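Local coordinates for protein ectoine dioxygenase (Sphingopyxis alaskensis, PDB 4MHR) that catalyses the iron- and 2-oxoglutarate-dependent hydroxylation of L-ectoine to 5-hydroxyectoine, an osmolyte that protects cells against osmotic stress, at residues 11-16 / 155-161; 187-193 / 248-254. One frame throughout, in Å; residues are numbered along the deposited sequence.

Contact 1: 11-16 / 155-161; sequences DLYPSR and FETWHVE
An irregular N-terminal strip, residues 11-16, runs along one side of the helical segment 155-161. CA atoms come nearest between Tyr-13 and His-159 (7.8 Å) and between Ser-15 and Val-160 (6.9 Å), so side chains make the contact. At the start of the helical segment, Phe-155 (chi1 t) directs its ring edge at the face of Tyr-13 (chi1 m) in an offset edge-to-face pair, centroids 5.2 Å apart and planes at 85°; the Tyr-13 hydroxyl is held by Asp-28. Glu-156, with chi1 t and chi2 m, accepts a very short hydrogen bond from Ser-15 OG to its OE2 (2.5 Å) and forms a two-pronged salt bridge with Arg-16, NE to OE2 and NH2 to OE1, both 2.9 Å. His-159 (chi1 t) donates from NE2 to Asp-11 OD2 at 2.6 Å, while Tyr-13 CB sits over its ring face, 4.0 Å from the centroid, as a CH-pi contact. The same OD2 accepts from Tyr-13 N (2.9 Å), closing an Asx turn. Val-160 CG1 lies over one face of the guanidinium, 3.8 Å from Arg-16 NE. Glu-161 completes the network, its OE2 2.9 Å from Arg-16 NH1. Arg-16, at phi/psi 57/29 with an extended side chain, thus bridges two carboxylates in a salt-bridge network on helix 154-162, which opens with the iron ligand Asp-154 and carries Trp-158, important for ectoine stabilization.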
loop_
_atom_site.group_PDB
_atom_site.type_symbol
_atom_site.label_atom_id
_atom_site.label_comp_id
_atom_site.label_asym_id
_atom_site.label_seq_id
_atom_site.Cartn_x
_atom_site.Cartn_y
_atom_site.Cartn_z
ATOM N N ASP A 11 -5.135 18.433 15.165
ATOM C CA ASP A 11 -4.464 17.107 15.005
ATOM C C ASP A 11 -5.334 16.034 15.563
ATOM O O ASP A 11 -5.316 15.759 16.738
ATOM C CB ASP A 11 -3.015 17.030 15.577
ATOM C CG ASP A 11 -2.230 15.731 15.146
ATOM O OD1 ASP A 11 -1.020 15.645 15.468
ATOM O OD2 ASP A 11 -2.776 14.805 14.464
ATOM N N LEU A 12 -6.044 15.346 14.659
ATOM C CA LEU A 12 -6.926 14.224 15.035
ATOM C C LEU A 12 -6.166 13.001 15.462
ATOM O O LEU A 12 -6.675 12.119 16.177
ATOM C CB LEU A 12 -7.848 13.903 13.843
ATOM C CG LEU A 12 -9.118 14.755 13.760
ATOM C CD1 LEU A 12 -8.924 16.245 13.767
ATOM C CD2 LEU A 12 -9.862 14.367 12.492
ATOM N N TYR A 13 -4.926 12.919 14.995
ATOM C CA TYR A 13 -4.132 11.716 15.228
ATOM C C TYR A 13 -2.661 11.983 15.729
ATOM O O TYR A 13 -1.685 11.627 15.038
ATOM C CB TYR A 13 -4.136 10.950 13.862
ATOM C CG TYR A 13 -5.472 10.559 13.385
ATOM C CD1 TYR A 13 -6.201 9.621 14.061
ATOM C CD2 TYR A 13 -6.020 11.085 12.210
ATOM C CE1 TYR A 13 -7.456 9.255 13.654
ATOM C CE2 TYR A 13 -7.275 10.663 11.761
ATOM C CZ TYR A 13 -7.976 9.735 12.468
ATOM O OH TYR A 13 -9.218 9.269 12.046
ATOM N N PRO A 14 -2.485 12.578 16.943
ATOM C CA PRO A 14 -1.111 12.855 17.493
ATOM C C PRO A 14 -0.320 11.627 17.767
ATOM O O PRO A 14 -0.862 10.677 18.300
ATOM C CB PRO A 14 -1.391 13.591 18.805
ATOM C CG PRO A 14 -2.768 13.189 19.181
ATOM C CD PRO A 14 -3.537 12.896 17.913
ATOM N N SER A 15 0.932 11.584 17.365
ATOM C CA SER A 15 1.753 10.435 17.646
ATOM C C SER A 15 3.182 10.919 17.823
ATOM O O SER A 15 3.521 12.039 17.399
ATOM C CB SER A 15 1.683 9.405 16.491
ATOM O OG SER A 15 2.466 8.239 16.751
ATOM N N ARG A 16 4.021 10.046 18.398
ATOM C CA ARG A 16 5.434 10.364 18.675
ATOM C C ARG A 16 5.646 11.607 19.556
ATOM O O ARG A 16 6.667 12.248 19.453
ATOM C CB ARG A 16 6.254 10.489 17.390
ATOM C CG ARG A 16 5.934 9.391 16.404
ATOM C CD ARG A 16 6.921 9.339 15.310
ATOM N NE ARG A 16 6.426 8.564 14.175
ATOM C CZ ARG A 16 7.020 8.549 12.999
ATOM N NH1 ARG A 16 8.141 9.224 12.785
ATOM N NH2 ARG A 16 6.519 7.836 12.006
ATOM N N PHE A 155 -0.308 4.850 7.736
ATOM C CA PHE A 155 -0.903 6.144 7.981
ATOM C C PHE A 155 -0.143 6.887 9.063
ATOM O O PHE A 155 -0.030 8.107 9.033
ATOM C CB PHE A 155 -2.374 6.039 8.286
ATOM C CG PHE A 155 -2.969 7.359 8.741
ATOM C CD1 PHE A 155 -3.241 8.350 7.794
ATOM C CD2 PHE A 155 -3.181 7.610 10.115
ATOM C CE1 PHE A 155 -3.746 9.574 8.193
ATOM C CE2 PHE A 155 -3.695 8.840 10.525
ATOM C CZ PHE A 155 -3.949 9.825 9.545
ATOM N N GLU A 156 0.367 6.169 10.072
ATOM C CA GLU A 156 1.040 6.850 11.188
ATOM C C GLU A 156 2.271 7.606 10.660
ATOM O O GLU A 156 2.509 8.755 11.067
ATOM C CB GLU A 156 1.409 5.902 12.321
ATOM C CG GLU A 156 1.821 6.565 13.641
ATOM C CD GLU A 156 3.335 6.894 13.737
ATOM O OE1 GLU A 156 4.060 6.534 12.824
ATOM O OE2 GLU A 156 3.754 7.578 14.728
ATOM N N THR A 157 2.998 6.988 9.711
ATOM C CA THR A 157 4.062 7.690 9.009
ATOM C C THR A 157 3.598 8.792 8.080
ATOM O O THR A 157 4.164 9.904 8.091
ATOM C CB THR A 157 4.945 6.718 8.261
ATOM O OG1 THR A 157 5.571 5.897 9.227
ATOM C CG2 THR A 157 6.011 7.419 7.352
ATOM N N TRP A 158 2.620 8.494 7.238
ATOM C CA TRP A 158 2.114 9.499 6.310
ATOM C C TRP A 158 1.618 10.757 7.049
ATOM O O TRP A 158 1.828 11.867 6.606
ATOM C CB TRP A 158 1.063 8.914 5.356
ATOM C CG TRP A 158 1.612 7.844 4.477
ATOM C CD1 TRP A 158 2.960 7.633 4.170
ATOM C CD2 TRP A 158 0.888 6.798 3.810
ATOM N NE1 TRP A 158 3.099 6.550 3.359
ATOM C CE2 TRP A 158 1.852 6.009 3.103
ATOM C CE3 TRP A 158 -0.467 6.421 3.774
ATOM C CZ2 TRP A 158 1.499 4.891 2.335
ATOM C CZ3 TRP A 158 -0.840 5.289 3.046
ATOM C CH2 TRP A 158 0.148 4.514 2.331
ATOM N N HIS A 159 0.999 10.573 8.172
ATOM C CA HIS A 159 0.489 11.665 8.937
ATOM C C HIS A 159 1.654 12.434 9.622
ATOM O O HIS A 159 1.847 13.633 9.383
ATOM C CB HIS A 159 -0.444 11.103 9.980
ATOM C CG HIS A 159 -1.038 12.137 10.878
ATOM N ND1 HIS A 159 -2.000 13.035 10.453
ATOM C CD2 HIS A 159 -0.778 12.442 12.166
ATOM C CE1 HIS A 159 -2.326 13.817 11.467
ATOM N NE2 HIS A 159 -1.610 13.467 12.519
ATOM N N VAL A 160 2.428 11.722 10.442
ATOM C CA VAL A 160 3.503 12.343 11.251
ATOM C C VAL A 160 4.574 12.934 10.354
ATOM O O VAL A 160 4.985 14.093 10.552
ATOM C CB VAL A 160 4.151 11.381 12.255
ATOM C CG1 VAL A 160 5.418 12.022 12.893
ATOM C CG2 VAL A 160 3.159 11.043 13.324
ATOM N N GLU A 161 4.993 12.184 9.341
ATOM C CA GLU A 161 6.067 12.645 8.470
ATOM C C GLU A 161 5.682 13.368 7.188
ATOM O O GLU A 161 6.435 14.193 6.722
ATOM C CB GLU A 161 7.051 11.499 8.164
ATOM C CG GLU A 161 7.525 10.758 9.417
ATOM C CD GLU A 161 8.587 9.689 9.148
ATOM O OE1 GLU A 161 9.284 9.784 8.141
ATOM O OE2 GLU A 161 8.729 8.755 9.958
#

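Contact 2: 187-193 / 248-254; sequences MVIPGSH and DCNLMHG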
loop_
_atom_site.group_PDB
_atom_site.type_symbol
_atom_site.label_atom_id
_atom_site.label_comp_id
_atom_site.label_asym_id
_atom_site.label_seq_id
_atom_site.Cartn_x
_atom_site.Cartn_y
_atom_site.Cartn_z
ATOM N N MET A 187 1.262 -9.934 5.819
ATOM C CA MET A 187 0.396 -10.335 6.890
ATOM C C MET A 187 -0.256 -9.051 7.385
ATOM O O MET A 187 0.427 -8.034 7.555
ATOM C CB MET A 187 1.265 -10.858 8.039
ATOM C CG MET A 187 1.817 -12.245 7.761
ATOM S SD MET A 187 2.728 -12.946 9.145
ATOM C CE MET A 187 2.023 -12.305 10.625
ATOM N N VAL A 188 -1.523 -9.144 7.713
ATOM C CA VAL A 188 -2.292 -8.035 8.251
ATOM C C VAL A 188 -2.966 -8.501 9.505
ATOM O O VAL A 188 -3.203 -9.734 9.689
ATOM C CB VAL A 188 -3.292 -7.470 7.219
ATOM C CG1 VAL A 188 -2.566 -7.118 5.955
ATOM C CG2 VAL A 188 -4.447 -8.443 6.911
ATOM N N ILE A 189 -3.258 -7.543 10.386
ATOM C CA ILE A 189 -4.153 -7.788 11.526
ATOM C C ILE A 189 -5.548 -7.210 11.183
ATOM O O ILE A 189 -5.766 -5.961 11.238
ATOM C CB ILE A 189 -3.573 -7.149 12.793
ATOM C CG1 ILE A 189 -2.209 -7.801 13.131
ATOM C CG2 ILE A 189 -4.532 -7.305 13.966
ATOM C CD1 ILE A 189 -1.533 -7.157 14.335
ATOM N N PRO A 190 -6.519 -8.094 10.825
ATOM C CA PRO A 190 -7.783 -7.555 10.306
ATOM C C PRO A 190 -8.586 -6.779 11.373
ATOM O O PRO A 190 -8.610 -7.160 12.529
ATOM C CB PRO A 190 -8.574 -8.793 9.818
ATOM C CG PRO A 190 -7.712 -9.978 10.085
ATOM C CD PRO A 190 -6.478 -9.569 10.836
ATOM N N GLY A 191 -9.175 -5.655 10.986
ATOM C CA GLY A 191 -9.848 -4.788 11.943
ATOM C C GLY A 191 -8.951 -3.824 12.687
ATOM O O GLY A 191 -9.429 -2.925 13.310
ATOM N N SER A 192 -7.657 -3.932 12.516
ATOM C CA SER A 192 -6.718 -3.060 13.182
ATOM C C SER A 192 -6.736 -1.640 12.686
ATOM O O SER A 192 -6.350 -0.693 13.374
ATOM C CB SER A 192 -5.311 -3.638 13.007
ATOM O OG SER A 192 -4.786 -3.628 11.679
ATOM N N HIS A 193 -7.224 -1.472 11.496
ATOM C CA HIS A 193 -7.423 -0.126 10.942
ATOM C C HIS A 193 -8.385 0.825 11.674
ATOM O O HIS A 193 -8.328 2.074 11.456
ATOM C CB HIS A 193 -7.808 -0.246 9.460
ATOM C CG HIS A 193 -9.146 -0.837 9.250
ATOM N ND1 HIS A 193 -9.490 -2.097 9.725
ATOM C CD2 HIS A 193 -10.254 -0.346 8.608
ATOM C CE1 HIS A 193 -10.752 -2.353 9.421
ATOM N NE2 HIS A 193 -11.248 -1.315 8.742
ATOM N N ASP A 248 -6.511 -0.501 3.622
ATOM C CA ASP A 248 -6.672 0.806 4.223
ATOM C C ASP A 248 -5.330 1.316 4.730
ATOM O O ASP A 248 -4.496 0.551 5.265
ATOM C CB ASP A 248 -7.657 0.727 5.363
ATOM C CG ASP A 248 -7.848 2.058 6.063
ATOM O OD1 ASP A 248 -8.594 2.924 5.536
ATOM O OD2 ASP A 248 -7.247 2.218 7.151
ATOM N N CYS A 249 -5.140 2.616 4.579
ATOM C CA CYS A 249 -3.935 3.271 5.035
ATOM C C CYS A 249 -3.494 3.010 6.475
ATOM O O CYS A 249 -2.295 2.972 6.735
ATOM C CB CYS A 249 -4.051 4.794 4.846
ATOM S SG CYS A 249 -5.318 5.584 5.838
ATOM N N ASN A 250 -4.440 2.731 7.372
ATOM C CA ASN A 250 -4.123 2.541 8.746
ATOM C C ASN A 250 -4.113 1.065 9.208
ATOM O O ASN A 250 -4.093 0.795 10.404
ATOM C CB ASN A 250 -5.073 3.354 9.608
ATOM C CG ASN A 250 -4.643 3.370 11.090
ATOM O OD1 ASN A 250 -3.497 3.676 11.443
ATOM N ND2 ASN A 250 -5.562 3.038 11.936
ATOM N N LEU A 251 -4.203 0.122 8.284
ATOM C CA LEU A 251 -4.183 -1.262 8.673
ATOM C C LEU A 251 -2.763 -1.726 9.108
ATOM O O LEU A 251 -1.736 -1.437 8.455
ATOM C CB LEU A 251 -4.614 -2.147 7.514
ATOM C CG LEU A 251 -4.829 -3.651 7.810
ATOM C CD1 LEU A 251 -5.964 -3.833 8.809
ATOM C CD2 LEU A 251 -5.022 -4.388 6.518
ATOM N N MET A 252 -2.705 -2.418 10.210
ATOM C CA MET A 252 -1.383 -2.860 10.808
ATOM C C MET A 252 -0.904 -4.062 10.045
ATOM O O MET A 252 -1.614 -5.074 9.941
ATOM C CB MET A 252 -1.547 -3.246 12.292
ATOM C CG MET A 252 -0.216 -3.399 13.080
ATOM S SD MET A 252 0.860 -1.926 13.035
ATOM C CE MET A 252 -0.049 -0.876 14.090
ATOM N N HIS A 253 0.285 -3.952 9.458
ATOM C CA HIS A 253 0.742 -5.004 8.600
ATOM C C HIS A 253 2.264 -5.138 8.602
ATOM O O HIS A 253 3.056 -4.228 9.032
ATOM C CB HIS A 253 0.224 -4.777 7.144
ATOM C CG HIS A 253 0.881 -3.627 6.462
ATOM N ND1 HIS A 253 0.561 -2.320 6.750
ATOM C CD2 HIS A 253 1.930 -3.568 5.615
ATOM C CE1 HIS A 253 1.297 -1.512 6.016
ATOM N NE2 HIS A 253 2.150 -2.235 5.334
ATOM N N GLY A 254 2.706 -6.239 8.047
ATOM C CA GLY A 254 4.181 -6.556 8.010
ATOM C C GLY A 254 4.435 -7.897 7.346
ATOM O O GLY A 254 3.486 -8.486 6.837
HETATM O O HOH W 1 -3.526 0.047 13.129
#
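Residues 187-188 and 253-254 pair as short antiparallel strands, and beyond them both segments turn yet stay in touch. Met-187 and Gly-254 form the hydrogen-bonded pair, Met-187 N to Gly-254 O at 2.8 Å and, in return, Gly-254 N to Met-187 O at 2.9 Å; Ile-189 N adds a bond to Met-252 O (3.0 Å). Val-188 and His-253 are the non-hydrogen-bonded pair, with Val-188 CG1 3.8 Å from His-253 CB. Leu-251 (chi1 t, chi2 p) spreads its methyls between the segments: CD2 lies 3.6 Å from Val-188 CB, and CD1 reaches the type II turn at Ile-189 O (3.2 Å). In that turn Ser-192 adopts the p rotamer, so that OG donates to Ile-189 O (2.6 Å) and accepts from Met-252 N (2.8 Å). Asn-250, chi1 t, brings ND2 to His-193 O (3.0 Å), while its OD1 bonds Ser-153. Asp-248 OD2 accepts from Asn-250 N (2.9 Å) in an Asx turn and forms a salt bridge with Arg-26. A water joins Ser-192 O and Asn-250 O, 2.9 Å from each. His-253, chi1 p, turns its imidazole away from Val-188, and ND1 donates to Leu-251 O (3.0 Å). With ND1 donating, NE2 is probably the nitrogen left for iron, beside the other ligands His-152 and Asp-154, consistent with the backbone oxygen orienting the ring of one member of the facial triad of two histidines and a carboxylate.

In the fold
Both contacts are buried, but contact 2, which holds the iron ligand His-253, lies deeper: its centre is about 10 Å from that of the chain, against about 17 Å for contact 1. Contact 1 brings an N-terminal loop onto helix 154-162 through charged and aromatic side chains, whereas contact 2 relies chiefly on backbone pairing and turn-stabilising polar side chains, with Leu-251 packed between the segments, within the cupin-type fold. They share no element, yet touch where the helix meets the 248-251 turn: Phe-155 CB is 3.4 Å from Cys-249 O, and Trp-158 CZ3 3.7 Å from Cys-249 CB. Helix 154-162 begins with Asp-154, so separate parts of the chain approach one metal site.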